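Local coordinates for protein probable phospholipase A2 homolog 2 (Oryza sativa, PDB 2WG9) that probably catalyses the calcium-dependent hydrolysis of the 2-acyl ester of membrane phospholipids, releasing lysophospholipids and free fatty acids, at residues A[34-37]-A[38-42]; A[66-69]-A[70-74]; A[115-118]-A[119-123]. All coordinates share one frame; numbering follows the deposited sequence.

In the fold
The three contacts follow one another along the chain, each a local contact within one continuous run: a hairpin-like turn, a helix end and two turns of a helix. Contact 1 pairs strand 35-37 with the calcium-binding loop, near the middle of the molecule. Contact 2 ends helix 55-68, which carries H63 and D64, and lies about 17 Å from contact 1, centre to centre. Contact 3, in helix 102-125, has its centre about 15 Å from that of contact 2 and about 22 Å from that of contact 1. None touches another. Disulfides C40-C60 and C66-C79 tie helix 55-68 to the calcium loop and to helix 77-88. Of the three, contact 1 supplies calcium ligands, Y39 and G41.

Contact 1 of 3, residues A[34-37]-A[38-42]; sequences LRYG and KYCGI. With CA (calcium ion), chain C; OCA (octanoic acid (caprylic acid)), chain D.
G41 lies against L34 O, which a CB would run into, so glycine is needed here. Y39 O at 2.3 Å and G41 O at 2.5 Å bind the calcium ion, together with Y44 O, D64 OD2, a water and octanoate O1. G41 N also donates a nearly straight hydrogen bond to octanoate O1, at 3.0 Å; as in related enzymes, the metal and an amide in this place probably steady the oxyanion. I42 CG1 lies 3.9 Å from octanoate C7, giving the acyl chain an apolar wall. The turn belongs to the calcium-binding loop of secreted phospholipases A2. Behind these ligands Y36 and C40 form an antiparallel hydrogen-bonded pair: Y36 N donates to C40 O at 2.9 Å, and C40 N donates to Y36 O at 3.0 Å. G37 suits the reversal between them, since its positive phi (63°) is costly for a residue bearing a CB. Y36 CB meets C40 CB at 3.8 Å. With SG anti to the carbonyl carbon (chi1 -64°), the sulfur of C40 lies obliquely by the phenol ring of Y36 and continues into the disulfide with C60. Farther out, Y36 OH is hydrogen-bonded to D54, while K38 NZ makes a salt bridge with E50.

Contact 2 of 3, residues A[66-69]-A[70-74]; sequences CVDT and HNDDY
H70 folds back over the last turn of helix 55-68, and its ring makes the tight part of this contact. CG lies beside the backbone N, anti to the carbonyl carbon (chi1 -70°), which turns ND1 back to the helix. H70 ND1 donates to C66 O at 2.6 Å, with an N-H...O angle of 166° and the oxygen within the plane of the imidazole, so the ring satisfies a carbonyl at the helix end. The C66 sulfur lies oblique to the same ring, SG standing 3.8 Å from H70 ND1. The main chain adds a second grip: H70 N donates to V67 O at 3.1 Å, and D72 N sends a weak bond to the same oxygen. With an alanine here, C66 O would probably lose its ring donor, and a gap is likely to open beside the C66 sulfur. As is usual in secreted phospholipases A2, this helix is disulfide-linked to a second long one, here from C66 to C79, which lies on helix 77-88. T69 leaves the helical conformation, its OG1 held by H65 O, and N71 and D72 then take left-handed backbone angles, which asparagine tolerates better than most residues. On the inner side V67, a compact branched residue, sets CG1 3.8 Å from Y74 N, and its side chain also nears H63, the predicted active-site histidine. The outer side is looser and wetter. There a water bridges D68 O, at 3.2 Å, and N71 N, at 2.9 Å; the like-charged carboxylates of D68 and D72 come near each other in one of two D68 conformers, a doubtful approach.

Contact 3 of 3, residues A[115-118]-A[119-123]; sequences TAVF and AGKIL
F118 meets I122 one helical turn on, through two torsions. The phenyl group is anti to the backbone N (chi1 -178°), while the isoleucine turns back at its second torsion (chi2 -51°), which keeps CD1 near the ring as well as CG1. I122 CG1 then stands over one face of the phenyl ring, displaced toward its rim, 3.7 Å from the centroid and 3.5 Å from F118 CZ: a CH-pi contact. I122 CD1 adds a touch at 3.7 Å to F118 CZ. A flat aromatic and a branched aliphatic suit each other here, the one offering a broad face and the other a methylene to set over it, with CD1 near the rim.

K121 runs its aliphatic chain along V117. The extended lysine lays CE 3.8 Å from V117 CG1, and its ammonium group makes a long, weak ion pair with E81. The contact lies toward the C-terminal end of helix 102-125, where V117 is buried against N80, E81 and L84 of helix 77-88, a place that suits a compact apolar residue, whereas a lysine can border it with methylenes and carry its charge outward.

Regular alpha-helical bonds, each from a backbone N to the O four residues earlier, join the turns. A119 N reaches T115 O at 2.9 Å, and I122 N reaches F118 O at 3.0 Å; G120 N to A116 O and K121 N to V117 O complete the set. The small side chain of A119 fits against L75 of the neighbouring loop. With these four backbone hydrogen bonds nearly straight, they probably supply most of the hold, and the exposed phenyl and isoleucine groups probably add cohesion by shielding each other from water.

Contact 1 of 3, residues A[34-37]-A[38-42]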
loop_
_atom_site.group_PDB
_atom_site.type_symbol
_atom_site.label_atom_id
_atom_site.label_comp_id
_atom_site.label_asym_id
_atom_site.label_seq_id
_atom_site.Cartn_x
_atom_site.Cartn_y
_atom_site.Cartn_z
ATOM N N LEU A 34 3.794 -9.652 2.192
ATOM C CA LEU A 34 2.713 -8.995 2.928
ATOM C C LEU A 34 1.444 -8.867 2.075
ATOM O O LEU A 34 1.508 -8.416 0.929
ATOM C CB LEU A 34 3.189 -7.611 3.392
ATOM C CG LEU A 34 2.457 -6.833 4.490
ATOM C CD1 LEU A 34 3.450 -5.959 5.245
ATOM C CD2 LEU A 34 1.326 -5.985 3.930
ATOM N N ARG A 35 0.308 -9.277 2.640
ATOM C CA ARG A 35 -1.004 -8.999 2.059
ATOM C C ARG A 35 -1.954 -8.606 3.179
ATOM O O ARG A 35 -2.273 -9.416 4.049
ATOM C CB ARG A 35 -1.554 -10.191 1.271
ATOM C CG ARG A 35 -0.832 -10.415 -0.029
ATOM C CD ARG A 35 -1.474 -11.491 -0.848
ATOM N NE ARG A 35 -0.806 -11.612 -2.137
ATOM C CZ ARG A 35 -0.999 -12.612 -2.992
ATOM N NH1 ARG A 35 -1.848 -13.592 -2.701
ATOM N NH2 ARG A 35 -0.336 -12.628 -4.141
ATOM N N TYR A 36 -2.395 -7.352 3.143
ATOM C CA TYR A 36 -3.166 -6.751 4.225
ATOM C C TYR A 36 -4.320 -5.974 3.607
ATOM O O TYR A 36 -4.112 -5.155 2.699
ATOM C CB TYR A 36 -2.242 -5.824 5.031
ATOM C CG TYR A 36 -2.866 -5.059 6.165
ATOM C CD1 TYR A 36 -2.584 -5.393 7.498
ATOM C CD2 TYR A 36 -3.703 -3.965 5.920
ATOM C CE1 TYR A 36 -3.142 -4.671 8.550
ATOM C CE2 TYR A 36 -4.268 -3.246 6.961
ATOM C CZ TYR A 36 -3.984 -3.598 8.270
ATOM O OH TYR A 36 -4.548 -2.872 9.296
ATOM N N GLY A 37 -5.531 -6.231 4.108
ATOM C CA GLY A 37 -6.741 -5.632 3.548
ATOM C C GLY A 37 -6.919 -6.115 2.120
ATOM O O GLY A 37 -6.550 -7.251 1.799
ATOM N N LYS A 38 -7.479 -5.258 1.267
ATOM C CA LYS A 38 -7.679 -5.581 -0.147
ATOM C C LYS A 38 -6.580 -4.966 -1.018
ATOM O O LYS A 38 -6.454 -5.321 -2.196
ATOM C CB LYS A 38 -9.055 -5.086 -0.635
ATOM C CG LYS A 38 -10.265 -5.781 -0.020
ATOM C CD LYS A 38 -11.539 -4.993 -0.333
ATOM C CE LYS A 38 -12.750 -5.509 0.429
ATOM N NZ LYS A 38 -13.999 -4.727 0.091
ATOM N N TYR A 39 -5.788 -4.051 -0.438
ATOM C CA TYR A 39 -4.869 -3.200 -1.216
ATOM C C TYR A 39 -3.382 -3.218 -0.807
ATOM O O TYR A 39 -2.521 -2.971 -1.644
ATOM C CB TYR A 39 -5.368 -1.737 -1.232
ATOM C CG TYR A 39 -6.685 -1.536 -1.958
ATOM C CD1 TYR A 39 -7.902 -1.560 -1.269
ATOM C CD2 TYR A 39 -6.712 -1.317 -3.338
ATOM C CE1 TYR A 39 -9.120 -1.371 -1.947
ATOM C CE2 TYR A 39 -7.923 -1.137 -4.022
ATOM C CZ TYR A 39 -9.117 -1.169 -3.324
ATOM O OH TYR A 39 -10.310 -0.988 -4.004
ATOM N N CYS A 40 -3.075 -3.474 0.464
ATOM C CA CYS A 40 -1.680 -3.381 0.930
ATOM C C CYS A 40 -0.866 -4.630 0.583
ATOM O O CYS A 40 -1.132 -5.726 1.079
ATOM C CB CYS A 40 -1.600 -3.097 2.437
ATOM S SG CYS A 40 -2.280 -1.515 3.001
ATOM N N GLY A 41 0.134 -4.447 -0.269
ATOM C CA GLY A 41 1.006 -5.538 -0.678
ATOM C C GLY A 41 1.529 -5.308 -2.079
ATOM O O GLY A 41 0.906 -4.614 -2.886
ATOM N N ILE A 42 2.678 -5.898 -2.373
ATOM C CA ILE A 42 3.299 -5.773 -3.685
ATOM C C ILE A 42 2.542 -6.644 -4.685
ATOM O O ILE A 42 2.239 -7.802 -4.402
ATOM C CB ILE A 42 4.807 -6.147 -3.621
ATOM C CG1 ILE A 42 5.535 -5.214 -2.639
ATOM C CG2 ILE A 42 5.450 -6.089 -5.021
ATOM C CD1 ILE A 42 6.911 -5.710 -2.180
HETATM CA CA CA C . -1.063 -3.084 -3.362
HETATM C C1 OCA D . 0.532 -0.628 -1.385
HETATM C C2 OCA D . 1.554 -0.449 -0.259
HETATM C C3 OCA D . 2.968 -0.260 -0.803
HETATM C C4 OCA D . 3.571 -1.560 -1.341
HETATM C C5 OCA D . 3.761 -2.624 -0.249
HETATM C C6 OCA D . 5.106 -2.469 0.458
HETATM C C7 OCA D . 5.622 -3.819 0.960
HETATM C C8 OCA D . 5.553 -3.890 2.489
HETATM O O1 OCA D . 0.261 -1.795 -1.732
HETATM O O2 OCA D . 0.038 0.410 -1.867
HETATM O O HOH W 1 3.803 -7.416 -0.291
HETATM O O HOH W 2 1.966 -9.595 -1.722
HETATM O O HOH W 3 0.036 -3.288 -5.488
#

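Contact 2 of 3, residues A[66-69]-A[70-74]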
loop_
_atom_site.group_PDB
_atom_site.type_symbol
_atom_site.label_atom_id
_atom_site.label_comp_id
_atom_site.label_asym_id
_atom_site.label_seq_id
_atom_site.Cartn_x
_atom_site.Cartn_y
_atom_site.Cartn_z
ATOM N N CYS A 66 -2.421 5.570 -7.714
ATOM C CA CYS A 66 -1.442 6.616 -8.026
ATOM C C CYS A 66 -0.358 6.072 -8.950
ATOM O O CYS A 66 -0.001 6.719 -9.940
ATOM C CB CYS A 66 -0.817 7.206 -6.753
ATOM S SG CYS A 66 0.306 8.626 -6.997
ATOM N N VAL A 67 0.158 4.888 -8.622
ATOM C CA VAL A 67 1.143 4.202 -9.465
ATOM C C VAL A 67 0.527 3.860 -10.836
ATOM O O VAL A 67 1.150 4.100 -11.881
ATOM C CB VAL A 67 1.706 2.929 -8.760
ATOM C CG1 VAL A 67 2.596 2.116 -9.692
ATOM C CG2 VAL A 67 2.493 3.312 -7.501
ATOM N N ASP A 68 -0.701 3.328 -10.814
ATOM C CA ASP A 68 -1.406 2.948 -12.041
ATOM C C ASP A 68 -1.565 4.120 -13.014
ATOM O O ASP A 68 -1.478 3.923 -14.231
ATOM C CB ASP A 68 -2.773 2.328 -11.720
ATOM C CG ASP A 68 -3.504 1.824 -12.966
ATOM O OD1 ASP A 68 -2.988 0.917 -13.656
ATOM O OD2 ASP A 68 -4.605 2.335 -13.253
ATOM N N THR A 69 -1.783 5.322 -12.482
ATOM C CA THR A 69 -2.043 6.508 -13.299
ATOM C C THR A 69 -0.789 7.357 -13.558
ATOM O O THR A 69 -0.878 8.470 -14.083
ATOM C CB THR A 69 -3.163 7.379 -12.681
ATOM O OG1 THR A 69 -2.773 7.801 -11.372
ATOM C CG2 THR A 69 -4.479 6.589 -12.586
ATOM N N HIS A 70 0.370 6.825 -13.174
ATOM C CA HIS A 70 1.656 7.432 -13.503
ATOM C C HIS A 70 2.543 6.398 -14.199
ATOM O O HIS A 70 3.684 6.176 -13.803
ATOM C CB HIS A 70 2.343 7.983 -12.252
ATOM C CG HIS A 70 1.676 9.190 -11.674
ATOM N ND1 HIS A 70 0.669 9.107 -10.737
ATOM C CD2 HIS A 70 1.882 10.509 -11.890
ATOM C CE1 HIS A 70 0.281 10.324 -10.402
ATOM N NE2 HIS A 70 0.997 11.193 -11.092
ATOM N N ASN A 71 1.986 5.757 -15.226
ATOM C CA ASN A 71 2.712 4.831 -16.105
ATOM C C ASN A 71 3.333 3.639 -15.378
ATOM O O ASN A 71 4.403 3.159 -15.763
ATOM C CB ASN A 71 3.771 5.584 -16.930
ATOM C CG ASN A 71 3.165 6.654 -17.830
ATOM O OD1 ASN A 71 3.478 7.843 -17.705
ATOM N ND2 ASN A 71 2.285 6.238 -18.737
ATOM N N ASP A 72 2.650 3.171 -14.330
ATOM C CA ASP A 72 3.145 2.093 -13.465
ATOM C C ASP A 72 4.507 2.382 -12.831
ATOM O O ASP A 72 5.285 1.466 -12.561
ATOM C CB ASP A 72 3.168 0.750 -14.205
ATOM C CG ASP A 72 1.779 0.214 -14.486
ATOM O OD1 ASP A 72 0.855 0.480 -13.684
ATOM O OD2 ASP A 72 1.615 -0.484 -15.509
ATOM N N ASP A 73 4.779 3.659 -12.587
ATOM C CA ASP A 73 6.032 4.081 -11.971
ATOM C C ASP A 73 5.944 3.946 -10.450
ATOM O O ASP A 73 5.524 4.875 -9.754
ATOM C CB ASP A 73 6.383 5.519 -12.391
ATOM C CG ASP A 73 7.710 5.998 -11.820
ATOM O OD1 ASP A 73 8.500 5.170 -11.315
ATOM O OD2 ASP A 73 7.959 7.220 -11.874
ATOM N N TYR A 74 6.341 2.776 -9.948
ATOM C CA TYR A 74 6.328 2.505 -8.508
ATOM C C TYR A 74 7.366 3.323 -7.729
ATOM O O TYR A 74 7.408 3.274 -6.497
ATOM C CB TYR A 74 6.470 1.005 -8.223
ATOM C CG TYR A 74 7.724 0.355 -8.773
ATOM C CD1 TYR A 74 7.684 -0.382 -9.958
ATOM C CD2 TYR A 74 8.945 0.446 -8.094
ATOM C CE1 TYR A 74 8.829 -0.998 -10.466
ATOM C CE2 TYR A 74 10.101 -0.169 -8.596
ATOM C CZ TYR A 74 10.029 -0.885 -9.782
ATOM O OH TYR A 74 11.156 -1.495 -10.287
HETATM O O HOH W 4 -0.519 5.911 -16.585
#

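Contact 3 of 3, residues A[115-118]-A[119-123]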
loop_
_atom_site.group_PDB
_atom_site.type_symbol
_atom_site.label_atom_id
_atom_site.label_comp_id
_atom_site.label_asym_id
_atom_site.label_seq_id
_atom_site.Cartn_x
_atom_site.Cartn_y
_atom_site.Cartn_z
ATOM N N THR A 115 12.547 3.878 1.448
ATOM C CA THR A 115 13.580 3.454 0.511
ATOM C C THR A 115 13.166 3.757 -0.938
ATOM O O THR A 115 13.991 4.191 -1.737
ATOM C CB THR A 115 13.902 1.956 0.702
ATOM O OG1 THR A 115 14.293 1.736 2.062
ATOM C CG2 THR A 115 15.038 1.509 -0.206
ATOM N N ALA A 116 11.886 3.547 -1.257
ATOM C CA ALA A 116 11.338 3.878 -2.577
ATOM C C ALA A 116 11.421 5.374 -2.877
ATOM O O ALA A 116 11.753 5.763 -4.003
ATOM C CB ALA A 116 9.896 3.378 -2.708
ATOM N N VAL A 117 11.125 6.204 -1.871
ATOM C CA VAL A 117 11.222 7.667 -2.005
ATOM C C VAL A 117 12.659 8.071 -2.339
ATOM O O VAL A 117 12.889 8.780 -3.319
ATOM C CB VAL A 117 10.723 8.424 -0.743
ATOM C CG1 VAL A 117 11.030 9.909 -0.844
ATOM C CG2 VAL A 117 9.226 8.217 -0.533
ATOM N N PHE A 118 13.618 7.595 -1.544
ATOM C CA PHE A 118 15.035 7.832 -1.828
ATOM C C PHE A 118 15.467 7.342 -3.219
ATOM O O PHE A 118 16.119 8.081 -3.955
ATOM C CB PHE A 118 15.935 7.234 -0.740
ATOM C CG PHE A 118 17.401 7.488 -0.971
ATOM C CD1 PHE A 118 17.950 8.748 -0.727
ATOM C CD2 PHE A 118 18.228 6.476 -1.448
ATOM C CE1 PHE A 118 19.304 8.992 -0.949
ATOM C CE2 PHE A 118 19.585 6.710 -1.673
ATOM C CZ PHE A 118 20.122 7.970 -1.423
ATOM N N ALA A 119 15.109 6.106 -3.570
ATOM C CA ALA A 119 15.422 5.555 -4.895
ATOM C C ALA A 119 14.864 6.433 -6.017
ATOM O O ALA A 119 15.552 6.693 -7.010
ATOM C CB ALA A 119 14.908 4.129 -5.026
ATOM N N GLY A 120 13.623 6.890 -5.845
ATOM C CA GLY A 120 12.983 7.804 -6.788
ATOM C C GLY A 120 13.710 9.131 -6.912
ATOM O O GLY A 120 13.962 9.598 -8.020
ATOM N N LYS A 121 14.052 9.730 -5.773
ATOM C CA LYS A 121 14.769 11.008 -5.743
ATOM C C LYS A 121 16.124 10.938 -6.453
ATOM O O LYS A 121 16.462 11.830 -7.232
ATOM C CB LYS A 121 14.947 11.501 -4.304
ATOM C CG LYS A 121 13.697 12.116 -3.691
ATOM C CD LYS A 121 13.956 12.535 -2.255
ATOM C CE LYS A 121 12.739 13.191 -1.627
ATOM N NZ LYS A 121 12.914 13.322 -0.150
ATOM N N ILE A 122 16.878 9.873 -6.187
ATOM C CA ILE A 122 18.184 9.637 -6.811
ATOM C C ILE A 122 18.096 9.562 -8.341
ATOM O O ILE A 122 18.853 10.237 -9.045
ATOM C CB ILE A 122 18.862 8.356 -6.223
ATOM C CG1 ILE A 122 19.330 8.599 -4.781
ATOM C CG2 ILE A 122 20.015 7.864 -7.094
ATOM C CD1 ILE A 122 20.185 9.852 -4.573
ATOM N N LEU A 123 17.156 8.757 -8.840
ATOM C CA LEU A 123 16.961 8.556 -10.278
ATOM C C LEU A 123 16.409 9.787 -11.006
ATOM O O LEU A 123 16.516 9.886 -12.231
ATOM C CB LEU A 123 16.057 7.345 -10.533
ATOM C CG LEU A 123 16.608 5.968 -10.150
ATOM C CD1 LEU A 123 15.486 4.954 -10.008
ATOM C CD2 LEU A 123 17.656 5.471 -11.140
#